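MRNA export factor MEX67 (Candida albicans, PDB 1Q40) probably carries mRNA out of the nucleus, with its NTF2-like domain pairing with the chain of another protein in this assembly. Local coordinates at residues B[18-23]-B[185-190]; B[25-28]-B[33-36]; B[70-75]-B[174-179]; B[112-115]-B[120-123]. All blocks are in the same frame, centred on the assembly; numbering follows the deposited sequence.

Helix 14-29 opens both contact 1 and contact 2. Contact 2 closes first, as the chain turns after the helix and 33-36 folds back on 25-28. Contact 3 opens at 70-75, and the short loop of contact 4 (112-115 with 120-123) opens and closes within its span before 174-179 closes it. Contact 1 encloses all three, since 185-190 returns to the helix near the end of the chain. Contacts 1, 2 and 4 touch: Trp28 meets Arg185 and His112, and Ile114 packs on Ile21 and Leu25, tying helix to curved sheet. Contact 3 joins two peripheral loops, its centre about 27 Å from that of contact 1.

Contact 1 of 4, residues B[18-23]-B[185-190]; sequences TNFIAN and RTFVVI
Thr186 OG1 is held by Thr137 OG1 and by a polar side chain of the other protein's chain, while the next residue, Phe187, turns to the other face of the sheet and meets Phe20 and Ile21. This is the helix-on-sheet packing of the NTF2-like fold, in which a long N-terminal helix lies against the concave side of a strongly curved sheet. Helix 18-23 and strand 185-190 run at 120° to one another with their axes 11.9 Å apart, so side chains alone bridge the gap and no hydrogen bond crosses it. The two phenylalanines form a T-shaped pair, with ring planes at 78° and centroids 5.2 Å apart. The edge of Phe20 comes down on the face of Phe187, with CE2 of Phe20 over the centre of that ring. With CG anti to the backbone N (chi1 174°), Phe20 reaches out from the helix to the strand. Tyr24, one turn further along the helix, adds a second edge-to-face pair with Phe187. Alternate strand residues serve opposite faces, and Phe187 and Val189 are the two that look toward the helix and touch it. Arg185 also starts toward the helix side; its NH1 forms a salt bridge with Asp202 OD2. All four touching residues are buried. Ile21 CD1 approaches Phe187 CE2 obliquely at 3.8 Å, and Val189 CG2 sits over the rim of one face of Phe20, 4.2 Å from its CZ.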
loop_
_atom_site.group_PDB
_atom_site.type_symbol
_atom_site.label_atom_id
_atom_site.label_comp_id
_atom_site.label_asym_id
_atom_site.label_seq_id
_atom_site.Cartn_x
_atom_site.Cartn_y
_atom_site.Cartn_z
ATOM N N THR B 18 13.537 -11.472 -6.695
ATOM C CA THR B 18 14.027 -10.710 -7.839
ATOM C C THR B 18 13.783 -11.467 -9.143
ATOM O O THR B 18 13.457 -10.860 -10.163
ATOM C CB THR B 18 15.532 -10.399 -7.673
ATOM O OG1 THR B 18 15.718 -9.493 -6.578
ATOM C CG2 THR B 18 16.086 -9.638 -8.880
ATOM N N ASN B 19 13.938 -12.787 -9.102
ATOM C CA ASN B 19 13.671 -13.632 -10.260
ATOM C C ASN B 19 12.176 -13.735 -10.541
ATOM O O ASN B 19 11.760 -13.654 -11.693
ATOM C CB ASN B 19 14.247 -15.035 -10.058
ATOM C CG ASN B 19 15.769 -15.054 -10.054
ATOM O OD1 ASN B 19 16.425 -14.008 -10.118
ATOM N ND2 ASN B 19 16.337 -16.249 -9.971
ATOM N N PHE B 20 11.379 -13.924 -9.490
ATOM C CA PHE B 20 9.927 -14.009 -9.633
ATOM C C PHE B 20 9.410 -12.760 -10.335
ATOM O O PHE B 20 8.684 -12.862 -11.312
ATOM C CB PHE B 20 9.240 -14.174 -8.271
ATOM C CG PHE B 20 7.734 -14.119 -8.336
ATOM C CD1 PHE B 20 6.995 -15.259 -8.619
ATOM C CD2 PHE B 20 7.059 -12.922 -8.124
ATOM C CE1 PHE B 20 5.606 -15.210 -8.687
ATOM C CE2 PHE B 20 5.671 -12.865 -8.199
ATOM C CZ PHE B 20 4.945 -14.014 -8.476
ATOM N N ILE B 21 9.816 -11.594 -9.837
ATOM C CA ILE B 21 9.365 -10.302 -10.355
ATOM C C ILE B 21 9.841 -10.056 -11.791
ATOM O O ILE B 21 9.102 -9.498 -12.601
ATOM C CB ILE B 21 9.834 -9.151 -9.412
ATOM C CG1 ILE B 21 9.060 -9.179 -8.082
ATOM C CG2 ILE B 21 9.707 -7.779 -10.085
ATOM C CD1 ILE B 21 7.562 -8.811 -8.180
ATOM N N ALA B 22 11.068 -10.481 -12.092
ATOM C CA ALA B 22 11.662 -10.317 -13.424
ATOM C C ALA B 22 10.893 -11.111 -14.484
ATOM O O ALA B 22 10.570 -10.582 -15.545
ATOM C CB ALA B 22 13.132 -10.739 -13.408
ATOM N N ASN B 23 10.602 -12.373 -14.186
ATOM C CA ASN B 23 9.819 -13.219 -15.078
ATOM C C ASN B 23 8.362 -12.781 -15.143
ATOM O O ASN B 23 7.764 -12.801 -16.216
ATOM C CB ASN B 23 9.885 -14.686 -14.644
ATOM C CG ASN B 23 9.020 -15.591 -15.517
ATOM O OD1 ASN B 23 8.105 -16.262 -15.025
ATOM N ND2 ASN B 23 9.287 -15.590 -16.824
ATOM N N ARG B 185 2.380 -3.163 -6.069
ATOM C CA ARG B 185 1.791 -4.472 -6.234
ATOM C C ARG B 185 2.352 -5.444 -5.197
ATOM O O ARG B 185 3.566 -5.564 -5.057
ATOM C CB ARG B 185 2.072 -4.994 -7.638
ATOM C CG ARG B 185 1.171 -6.147 -8.045
ATOM C CD ARG B 185 1.229 -6.479 -9.535
ATOM N NE ARG B 185 0.231 -7.487 -9.867
ATOM C CZ ARG B 185 -0.140 -7.821 -11.095
ATOM N NH1 ARG B 185 -1.053 -8.765 -11.266
ATOM N NH2 ARG B 185 0.379 -7.223 -12.149
ATOM N N THR B 186 1.457 -6.146 -4.510
ATOM C CA THR B 186 1.795 -7.069 -3.428
ATOM C C THR B 186 1.358 -8.486 -3.780
ATOM O O THR B 186 0.200 -8.721 -4.110
ATOM C CB THR B 186 1.107 -6.616 -2.122
ATOM O OG1 THR B 186 1.640 -5.357 -1.716
ATOM C CG2 THR B 186 1.439 -7.542 -0.948
ATOM N N PHE B 187 2.304 -9.418 -3.702
ATOM C CA PHE B 187 2.071 -10.836 -3.914
ATOM C C PHE B 187 2.302 -11.590 -2.588
ATOM O O PHE B 187 3.280 -11.329 -1.895
ATOM C CB PHE B 187 3.061 -11.394 -4.944
ATOM C CG PHE B 187 3.022 -10.717 -6.294
ATOM C CD1 PHE B 187 2.221 -11.214 -7.309
ATOM C CD2 PHE B 187 3.832 -9.621 -6.562
ATOM C CE1 PHE B 187 2.201 -10.620 -8.566
ATOM C CE2 PHE B 187 3.824 -9.011 -7.814
ATOM C CZ PHE B 187 3.010 -9.519 -8.820
ATOM N N VAL B 188 1.413 -12.513 -2.238
ATOM C CA VAL B 188 1.732 -13.551 -1.258
ATOM C C VAL B 188 2.005 -14.814 -2.067
ATOM O O VAL B 188 1.115 -15.312 -2.750
ATOM C CB VAL B 188 0.580 -13.801 -0.267
ATOM C CG1 VAL B 188 0.941 -14.915 0.717
ATOM C CG2 VAL B 188 0.234 -12.531 0.477
ATOM N N VAL B 189 3.239 -15.309 -2.013
ATOM C CA VAL B 189 3.657 -16.482 -2.781
ATOM C C VAL B 189 3.903 -17.665 -1.834
ATOM O O VAL B 189 4.576 -17.518 -0.817
ATOM C CB VAL B 189 4.932 -16.185 -3.601
ATOM C CG1 VAL B 189 5.235 -17.326 -4.576
ATOM C CG2 VAL B 189 4.795 -14.854 -4.350
ATOM N N ILE B 190 3.355 -18.830 -2.178
ATOM C CA ILE B 190 3.454 -20.030 -1.345
ATOM C C ILE B 190 4.031 -21.229 -2.129
ATOM O O ILE B 190 4.060 -21.208 -3.356
ATOM C CB ILE B 190 2.066 -20.371 -0.729
ATOM C CG1 ILE B 190 1.033 -20.690 -1.815
ATOM C CG2 ILE B 190 1.569 -19.217 0.137
ATOM C CD1 ILE B 190 -0.304 -21.185 -1.276
#

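Contact 2 of 4, residues B[25-28]-B[33-36]; sequences LKLW and SELM
Leu27 overlaps the side chain of Leu35, its CB lying 3.7 Å from Leu35 CD2 and nearly as close to Leu35 CG. Leu35 is the wedge of the contact, and its two methyls have different partners. CD2 rests against Leu27, while CD1 reaches the edge of the Trp28 indole, in the ring plane and 3.7 Å from CE3. That same CD1 lies 3.8 Å from Trp28 N, so the methyl fits between the backbone of the helix and the six-membered part of the ring. Trp28 leaves its CA away from 33-36, but CG anti to the backbone N (chi1 -177°) lets the benzo edge come back to the leucine. On the outer side, Leu27 CD1 meets Glu34 CB at 3.7 Å, the two side chains crossing at about a right angle. Beyond CG the exposed Glu34 chain is extended. No hydrogen bond joins the segments; the reversal from helix to 3-10 turn is closed by apolar packing, with Trp28 O bonded to Arg32 NE in the connection. The turn itself contains a weak bond from Met36 N to Ser33 O. Trp28 makes cation-pi contacts with Arg32 and with Arg185 of strand 181-190, and its ring meets Phe104 edge-to-face. Selenomethionine Met36 packs on Ile100, Tyr101 and Phe104, so the 3-10 turn lies between the C-terminal part of helix 14-29 and helix 96-105.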
loop_
_atom_site.group_PDB
_atom_site.type_symbol
_atom_site.label_atom_id
_atom_site.label_comp_id
_atom_site.label_asym_id
_atom_site.label_seq_id
_atom_site.Cartn_x
_atom_site.Cartn_y
_atom_site.Cartn_z
ATOM N N LEU B 25 7.030 -9.765 -14.759
ATOM C CA LEU B 25 6.865 -8.534 -15.520
ATOM C C LEU B 25 7.126 -8.723 -17.010
ATOM O O LEU B 25 6.471 -8.091 -17.832
ATOM C CB LEU B 25 7.753 -7.421 -14.952
ATOM C CG LEU B 25 7.280 -6.825 -13.613
ATOM C CD1 LEU B 25 8.215 -5.699 -13.201
ATOM C CD2 LEU B 25 5.834 -6.342 -13.686
ATOM N N LYS B 26 8.079 -9.589 -17.355
ATOM C CA LYS B 26 8.292 -9.960 -18.751
ATOM C C LYS B 26 6.980 -10.417 -19.377
ATOM O O LYS B 26 6.583 -9.904 -20.418
ATOM C CB LYS B 26 9.352 -11.062 -18.874
ATOM C CG LYS B 26 9.875 -11.248 -20.300
ATOM C CD LYS B 26 10.970 -12.325 -20.374
ATOM C CE LYS B 26 10.386 -13.735 -20.543
ATOM N NZ LYS B 26 11.321 -14.640 -21.265
ATOM N N LEU B 27 6.298 -11.359 -18.724
ATOM C CA LEU B 27 5.042 -11.925 -19.236
ATOM C C LEU B 27 3.839 -10.992 -19.063
ATOM O O LEU B 27 2.905 -11.006 -19.876
ATOM C CB LEU B 27 4.755 -13.280 -18.571
ATOM C CG LEU B 27 5.827 -14.360 -18.803
ATOM C CD1 LEU B 27 5.392 -15.703 -18.241
ATOM C CD2 LEU B 27 6.169 -14.485 -20.271
ATOM N N TRP B 28 3.869 -10.166 -18.019
ATOM C CA TRP B 28 2.818 -9.164 -17.798
ATOM C C TRP B 28 2.791 -8.153 -18.947
ATOM O O TRP B 28 1.729 -7.674 -19.335
ATOM C CB TRP B 28 3.025 -8.439 -16.464
ATOM C CG TRP B 28 1.934 -7.472 -16.162
ATOM C CD1 TRP B 28 1.967 -6.116 -16.332
ATOM C CD2 TRP B 28 0.627 -7.783 -15.670
ATOM N NE1 TRP B 28 0.762 -5.561 -15.967
ATOM C CE2 TRP B 28 -0.080 -6.561 -15.552
ATOM C CE3 TRP B 28 -0.022 -8.970 -15.307
ATOM C CZ2 TRP B 28 -1.391 -6.500 -15.096
ATOM C CZ3 TRP B 28 -1.326 -8.905 -14.848
ATOM C CH2 TRP B 28 -1.999 -7.682 -14.752
ATOM N N SER B 33 -1.581 -14.628 -20.438
ATOM C CA SER B 33 -2.094 -15.991 -20.304
ATOM C C SER B 33 -1.029 -16.946 -19.750
ATOM O O SER B 33 -1.360 -17.930 -19.094
ATOM C CB SER B 33 -2.635 -16.511 -21.644
ATOM O OG SER B 33 -1.637 -16.481 -22.649
ATOM N N GLU B 34 0.242 -16.642 -20.004
ATOM C CA GLU B 34 1.355 -17.475 -19.547
ATOM C C GLU B 34 1.597 -17.412 -18.033
ATOM O O GLU B 34 2.290 -18.272 -17.475
ATOM C CB GLU B 34 2.634 -17.096 -20.293
ATOM C CG GLU B 34 2.580 -17.383 -21.789
ATOM C CD GLU B 34 3.955 -17.502 -22.429
ATOM O OE1 GLU B 34 4.305 -16.626 -23.256
ATOM O OE2 GLU B 34 4.685 -18.476 -22.120
ATOM N N LEU B 35 1.027 -16.396 -17.380
ATOM C CA LEU B 35 1.127 -16.236 -15.930
ATOM C C LEU B 35 0.130 -17.090 -15.155
ATOM O O LEU B 35 0.298 -17.277 -13.956
ATOM C CB LEU B 35 0.907 -14.770 -15.546
ATOM C CG LEU B 35 1.961 -13.788 -16.060
ATOM C CD1 LEU B 35 1.424 -12.354 -16.011
ATOM C CD2 LEU B 35 3.251 -13.930 -15.263
HETATM N N MSE B 36 -0.898 -17.604 -15.826
HETATM C CA MSE B 36 -2.044 -18.208 -15.136
HETATM C C MSE B 36 -1.759 -19.519 -14.414
HETATM O O MSE B 36 -2.530 -19.917 -13.553
HETATM C CB MSE B 36 -3.235 -18.370 -16.088
HETATM C CG MSE B 36 -3.703 -17.053 -16.708
HETATM SE SE MSE B 36 -3.775 -15.544 -15.413
HETATM C CE MSE B 36 -4.805 -16.425 -14.027
#

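Contact 3 of 4, residues B[70-75]-B[174-179]; sequences FGYYLN and KRIPLS
Two irregular loops of the NTF2-like domain meet here: 70-75 precedes helix 86-91, and the loop 174-179 leads into strand 181-190, with Tyr72 and Ile176 as the main pair. Ile176 lies across one face of the phenol ring. Its CD1 makes a CH-pi contact 3.9 Å from the centroid of the Tyr72 ring, 17° off the normal, and its CB stands 3.7 Å from Tyr72 CE1. Ile176 CG2 covers the CD1 and CE1 side of the same ring, so the branched side chain straddles it. Leu178 CD2 adds a looser touch at Tyr72 CE1. The polar link runs through water: Tyr72 OH is bonded to two waters, both of which reach the backbone of Ile176. One, in the plane of the phenol, lies 2.6 Å from Tyr72 OH and donates to Ile176 O. The other, 2.8 Å from Tyr72 OH, accepts from Ile176 N. Thus the backbone N-H and C=O of one residue are both bridged to a single hydroxyl. Glu144 of strand 134-146 binds both Tyr73 OH and Ser179 N, and Phe70 and Tyr73 pack on strands 44-49 and 198-208.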
loop_
_atom_site.group_PDB
_atom_site.type_symbol
_atom_site.label_atom_id
_atom_site.label_comp_id
_atom_site.label_asym_id
_atom_site.label_seq_id
_atom_site.Cartn_x
_atom_site.Cartn_y
_atom_site.Cartn_z
ATOM N N PHE B 70 -8.228 8.016 -15.509
ATOM C CA PHE B 70 -8.259 6.619 -15.059
ATOM C C PHE B 70 -9.403 5.783 -15.676
ATOM O O PHE B 70 -9.766 4.745 -15.123
ATOM C CB PHE B 70 -8.375 6.568 -13.533
ATOM C CG PHE B 70 -7.159 7.069 -12.809
ATOM C CD1 PHE B 70 -7.136 8.344 -12.253
ATOM C CD2 PHE B 70 -6.053 6.255 -12.653
ATOM C CE1 PHE B 70 -6.007 8.796 -11.562
ATOM C CE2 PHE B 70 -4.921 6.693 -11.973
ATOM C CZ PHE B 70 -4.894 7.968 -11.421
ATOM N N GLY B 71 -9.952 6.237 -16.807
ATOM C CA GLY B 71 -11.084 5.598 -17.476
ATOM C C GLY B 71 -11.080 4.088 -17.678
ATOM O O GLY B 71 -12.119 3.457 -17.547
ATOM N N TYR B 72 -9.933 3.492 -17.992
ATOM C CA TYR B 72 -9.858 2.031 -18.167
ATOM C C TYR B 72 -9.907 1.236 -16.852
ATOM O O TYR B 72 -10.205 0.043 -16.855
ATOM C CB TYR B 72 -8.585 1.645 -18.931
ATOM C CG TYR B 72 -8.682 1.819 -20.437
ATOM C CD1 TYR B 72 -7.723 2.539 -21.141
ATOM C CD2 TYR B 72 -9.739 1.262 -21.150
ATOM C CE1 TYR B 72 -7.819 2.708 -22.528
ATOM C CE2 TYR B 72 -9.849 1.426 -22.527
ATOM C CZ TYR B 72 -8.883 2.140 -23.209
ATOM O OH TYR B 72 -9.003 2.277 -24.569
ATOM N N TYR B 73 -9.623 1.909 -15.741
ATOM C CA TYR B 73 -9.444 1.292 -14.433
ATOM C C TYR B 73 -10.620 1.450 -13.465
ATOM O O TYR B 73 -10.788 0.637 -12.544
ATOM C CB TYR B 73 -8.238 1.933 -13.770
ATOM C CG TYR B 73 -6.938 1.733 -14.507
ATOM C CD1 TYR B 73 -6.139 0.632 -14.237
ATOM C CD2 TYR B 73 -6.506 2.637 -15.461
ATOM C CE1 TYR B 73 -4.942 0.424 -14.902
ATOM C CE2 TYR B 73 -5.280 2.447 -16.141
ATOM C CZ TYR B 73 -4.504 1.347 -15.841
ATOM O OH TYR B 73 -3.304 1.111 -16.480
ATOM N N LEU B 74 -11.425 2.488 -13.660
ATOM C CA LEU B 74 -12.386 2.902 -12.641
ATOM C C LEU B 74 -13.499 1.904 -12.386
ATOM O O LEU B 74 -13.899 1.716 -11.238
ATOM C CB LEU B 74 -13.012 4.254 -12.991
ATOM C CG LEU B 74 -12.105 5.465 -12.895
ATOM C CD1 LEU B 74 -12.838 6.665 -13.455
ATOM C CD2 LEU B 74 -11.696 5.717 -11.473
ATOM N N ASN B 75 -14.029 1.281 -13.431
ATOM C CA ASN B 75 -15.164 0.369 -13.223
ATOM C C ASN B 75 -14.771 -0.869 -12.424
ATOM O O ASN B 75 -15.580 -1.418 -11.678
ATOM C CB ASN B 75 -15.802 -0.061 -14.540
ATOM C CG ASN B 75 -17.106 -0.803 -14.322
ATOM O OD1 ASN B 75 -17.999 -0.319 -13.618
ATOM N ND2 ASN B 75 -17.215 -1.991 -14.898
ATOM N N LYS B 174 -15.987 7.610 -26.152
ATOM C CA LYS B 174 -14.889 8.331 -26.802
ATOM C C LYS B 174 -13.560 7.747 -26.332
ATOM O O LYS B 174 -13.480 7.168 -25.247
ATOM C CB LYS B 174 -14.956 9.845 -26.529
ATOM C CG LYS B 174 -14.830 10.706 -27.796
ATOM C CD LYS B 174 -16.126 10.692 -28.634
ATOM C CE LYS B 174 -15.948 11.382 -29.991
ATOM N NZ LYS B 174 -16.350 10.502 -31.146
ATOM N N ARG B 175 -12.533 7.909 -27.159
ATOM C CA ARG B 175 -11.219 7.302 -26.935
ATOM C C ARG B 175 -10.566 7.726 -25.606
ATOM O O ARG B 175 -10.345 8.909 -25.375
ATOM C CB ARG B 175 -10.284 7.667 -28.092
ATOM C CG ARG B 175 -9.285 6.593 -28.482
ATOM C CD ARG B 175 -8.544 6.924 -29.769
ATOM N NE ARG B 175 -7.758 8.158 -29.627
ATOM C CZ ARG B 175 -7.747 9.187 -30.489
ATOM N NH1 ARG B 175 -8.489 9.187 -31.600
ATOM N NH2 ARG B 175 -6.977 10.242 -30.232
ATOM N N ILE B 176 -10.252 6.751 -24.751
ATOM C CA ILE B 176 -9.546 7.002 -23.490
ATOM C C ILE B 176 -8.045 7.093 -23.766
ATOM O O ILE B 176 -7.495 6.225 -24.432
ATOM C CB ILE B 176 -9.824 5.873 -22.468
ATOM C CG1 ILE B 176 -11.323 5.797 -22.156
ATOM C CG2 ILE B 176 -9.040 6.103 -21.184
ATOM C CD1 ILE B 176 -11.759 4.522 -21.523
ATOM N N PRO B 177 -7.373 8.126 -23.265
ATOM C CA PRO B 177 -5.940 8.268 -23.516
ATOM C C PRO B 177 -5.107 7.247 -22.731
ATOM O O PRO B 177 -5.485 6.814 -21.638
ATOM C CB PRO B 177 -5.638 9.708 -23.084
ATOM C CG PRO B 177 -6.690 10.044 -22.084
ATOM C CD PRO B 177 -7.892 9.225 -22.435
ATOM N N LEU B 178 -4.005 6.833 -23.339
ATOM C CA LEU B 178 -3.019 6.005 -22.670
ATOM C C LEU B 178 -1.991 6.953 -22.068
ATOM O O LEU B 178 -1.669 7.970 -22.665
ATOM C CB LEU B 178 -2.363 5.032 -23.656
ATOM C CG LEU B 178 -3.290 4.076 -24.418
ATOM C CD1 LEU B 178 -2.534 3.407 -25.548
ATOM C CD2 LEU B 178 -3.915 3.032 -23.519
ATOM N N SER B 179 -1.504 6.623 -20.879
ATOM C CA SER B 179 -0.496 7.417 -20.183
ATOM C C SER B 179 0.264 6.562 -19.171
ATOM O O SER B 179 -0.173 5.470 -18.798
ATOM C CB SER B 179 -1.144 8.606 -19.448
ATOM O OG SER B 179 -1.775 8.189 -18.226
HETATM O O HOH W 1 -7.309 3.902 -25.730
HETATM O O HOH W 2 -10.949 3.862 -25.861
#

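Contact 4 of 4, residues B[112-115]-B[120-123]; sequences HDII and LFSM
Phe121 presents both a face and an edge to 112-115, and the packing is closest at Ile114, whose CD1 lies over the face. This is a CH-pi contact, with CD1 of Ile114 4.0 Å from the centroid of the Phe121 ring and 16° off its normal, offset toward the rim. Ile114 CA is closer still to a ring atom, 3.7 Å from Phe121 CE1. CG1 of Ile114 is anti to the backbone N (chi1 -165°) and extends toward Phe121, carrying CD1 over its face, and the two side chains cross at about a right angle. At the ring edge stands Asp113 C, 4.0 Å from Phe121 CE1, while His112 CB comes within 4.1 Å of Phe121 CZ. The backbone bends sharply around this edge: Asp113 is the centre of an inverse gamma turn, closed by a weak bond from Ile114 N to His112 O. The turn belongs to the connection between strands 109-111 and 122-127, both of which pair antiparallel with strand 134-146. The opposite flank is looser. The Asp113 carboxylate binds Thr117 OG1 through OD2 and takes no hydrogen bond from 120-123, and the Leu120 side chain stands further off. On the buried side the His112 imidazole meets the rings of Trp28, Phe142 and Phe183, and Phe121 packs on Leu138 of strand 134-146.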
loop_
_atom_site.group_PDB
_atom_site.type_symbol
_atom_site.label_atom_id
_atom_site.label_comp_id
_atom_site.label_asym_id
_atom_site.label_seq_id
_atom_site.Cartn_x
_atom_site.Cartn_y
_atom_site.Cartn_z
ATOM N N HIS B 112 7.035 -2.299 -18.408
ATOM C CA HIS B 112 7.796 -1.969 -17.214
ATOM C C HIS B 112 9.265 -2.098 -17.596
ATOM O O HIS B 112 9.710 -3.168 -17.999
ATOM C CB HIS B 112 7.494 -2.956 -16.089
ATOM C CG HIS B 112 6.071 -2.938 -15.610
ATOM N ND1 HIS B 112 5.019 -3.398 -16.372
ATOM C CD2 HIS B 112 5.538 -2.546 -14.430
ATOM C CE1 HIS B 112 3.895 -3.275 -15.685
ATOM N NE2 HIS B 112 4.183 -2.764 -14.501
ATOM N N ASP B 113 10.019 -1.019 -17.457
ATOM C CA ASP B 113 11.395 -0.957 -17.959
ATOM C C ASP B 113 12.381 -1.411 -16.873
ATOM O O ASP B 113 13.302 -0.683 -16.508
ATOM C CB ASP B 113 11.661 0.478 -18.436
ATOM C CG ASP B 113 12.939 0.618 -19.236
ATOM O OD1 ASP B 113 13.282 -0.296 -20.027
ATOM O OD2 ASP B 113 13.661 1.639 -19.129
ATOM N N ILE B 114 12.177 -2.626 -16.367
ATOM C CA ILE B 114 12.916 -3.131 -15.208
ATOM C C ILE B 114 14.313 -3.662 -15.547
ATOM O O ILE B 114 15.192 -3.652 -14.691
ATOM C CB ILE B 114 12.093 -4.220 -14.457
ATOM C CG1 ILE B 114 12.689 -4.484 -13.064
ATOM C CG2 ILE B 114 12.004 -5.524 -15.258
ATOM C CD1 ILE B 114 11.648 -4.606 -11.962
ATOM N N ILE B 115 14.511 -4.128 -16.781
ATOM C CA ILE B 115 15.822 -4.627 -17.223
ATOM C C ILE B 115 16.785 -3.463 -17.480
ATOM O O ILE B 115 17.912 -3.466 -16.988
ATOM C CB ILE B 115 15.681 -5.504 -18.500
ATOM C CG1 ILE B 115 14.916 -6.796 -18.186
ATOM C CG2 ILE B 115 17.055 -5.837 -19.102
ATOM C CD1 ILE B 115 14.233 -7.403 -19.401
ATOM N N LEU B 120 14.077 2.582 -11.318
ATOM C CA LEU B 120 12.734 3.173 -11.179
ATOM C C LEU B 120 11.899 2.465 -10.105
ATOM O O LEU B 120 10.834 2.955 -9.712
ATOM C CB LEU B 120 11.956 3.108 -12.495
ATOM C CG LEU B 120 12.547 3.738 -13.753
ATOM C CD1 LEU B 120 11.574 3.585 -14.913
ATOM C CD2 LEU B 120 12.897 5.203 -13.533
ATOM N N PHE B 121 12.383 1.313 -9.649
ATOM C CA PHE B 121 11.620 0.395 -8.828
ATOM C C PHE B 121 12.217 0.239 -7.433
ATOM O O PHE B 121 13.436 0.348 -7.245
ATOM C CB PHE B 121 11.547 -0.967 -9.529
ATOM C CG PHE B 121 10.864 -0.913 -10.863
ATOM C CD1 PHE B 121 11.595 -0.681 -12.026
ATOM C CD2 PHE B 121 9.485 -1.073 -10.960
ATOM C CE1 PHE B 121 10.959 -0.613 -13.264
ATOM C CE2 PHE B 121 8.838 -1.001 -12.198
ATOM C CZ PHE B 121 9.569 -0.767 -13.346
ATOM N N SER B 122 11.345 0.030 -6.451
ATOM C CA SER B 122 11.756 -0.428 -5.126
ATOM C C SER B 122 10.924 -1.643 -4.728
ATOM O O SER B 122 9.817 -1.848 -5.230
ATOM C CB SER B 122 11.651 0.687 -4.078
ATOM O OG SER B 122 10.313 1.100 -3.852
HETATM N N MSE B 123 11.472 -2.445 -3.824
HETATM C CA MSE B 123 10.877 -3.723 -3.459
HETATM C C MSE B 123 11.201 -4.081 -2.013
HETATM O O MSE B 123 12.314 -3.843 -1.560
HETATM C CB MSE B 123 11.426 -4.805 -4.392
HETATM C CG MSE B 123 10.702 -6.156 -4.350
HETATM SE SE MSE B 123 11.559 -7.521 -5.515
HETATM C CE MSE B 123 12.311 -6.383 -6.836
#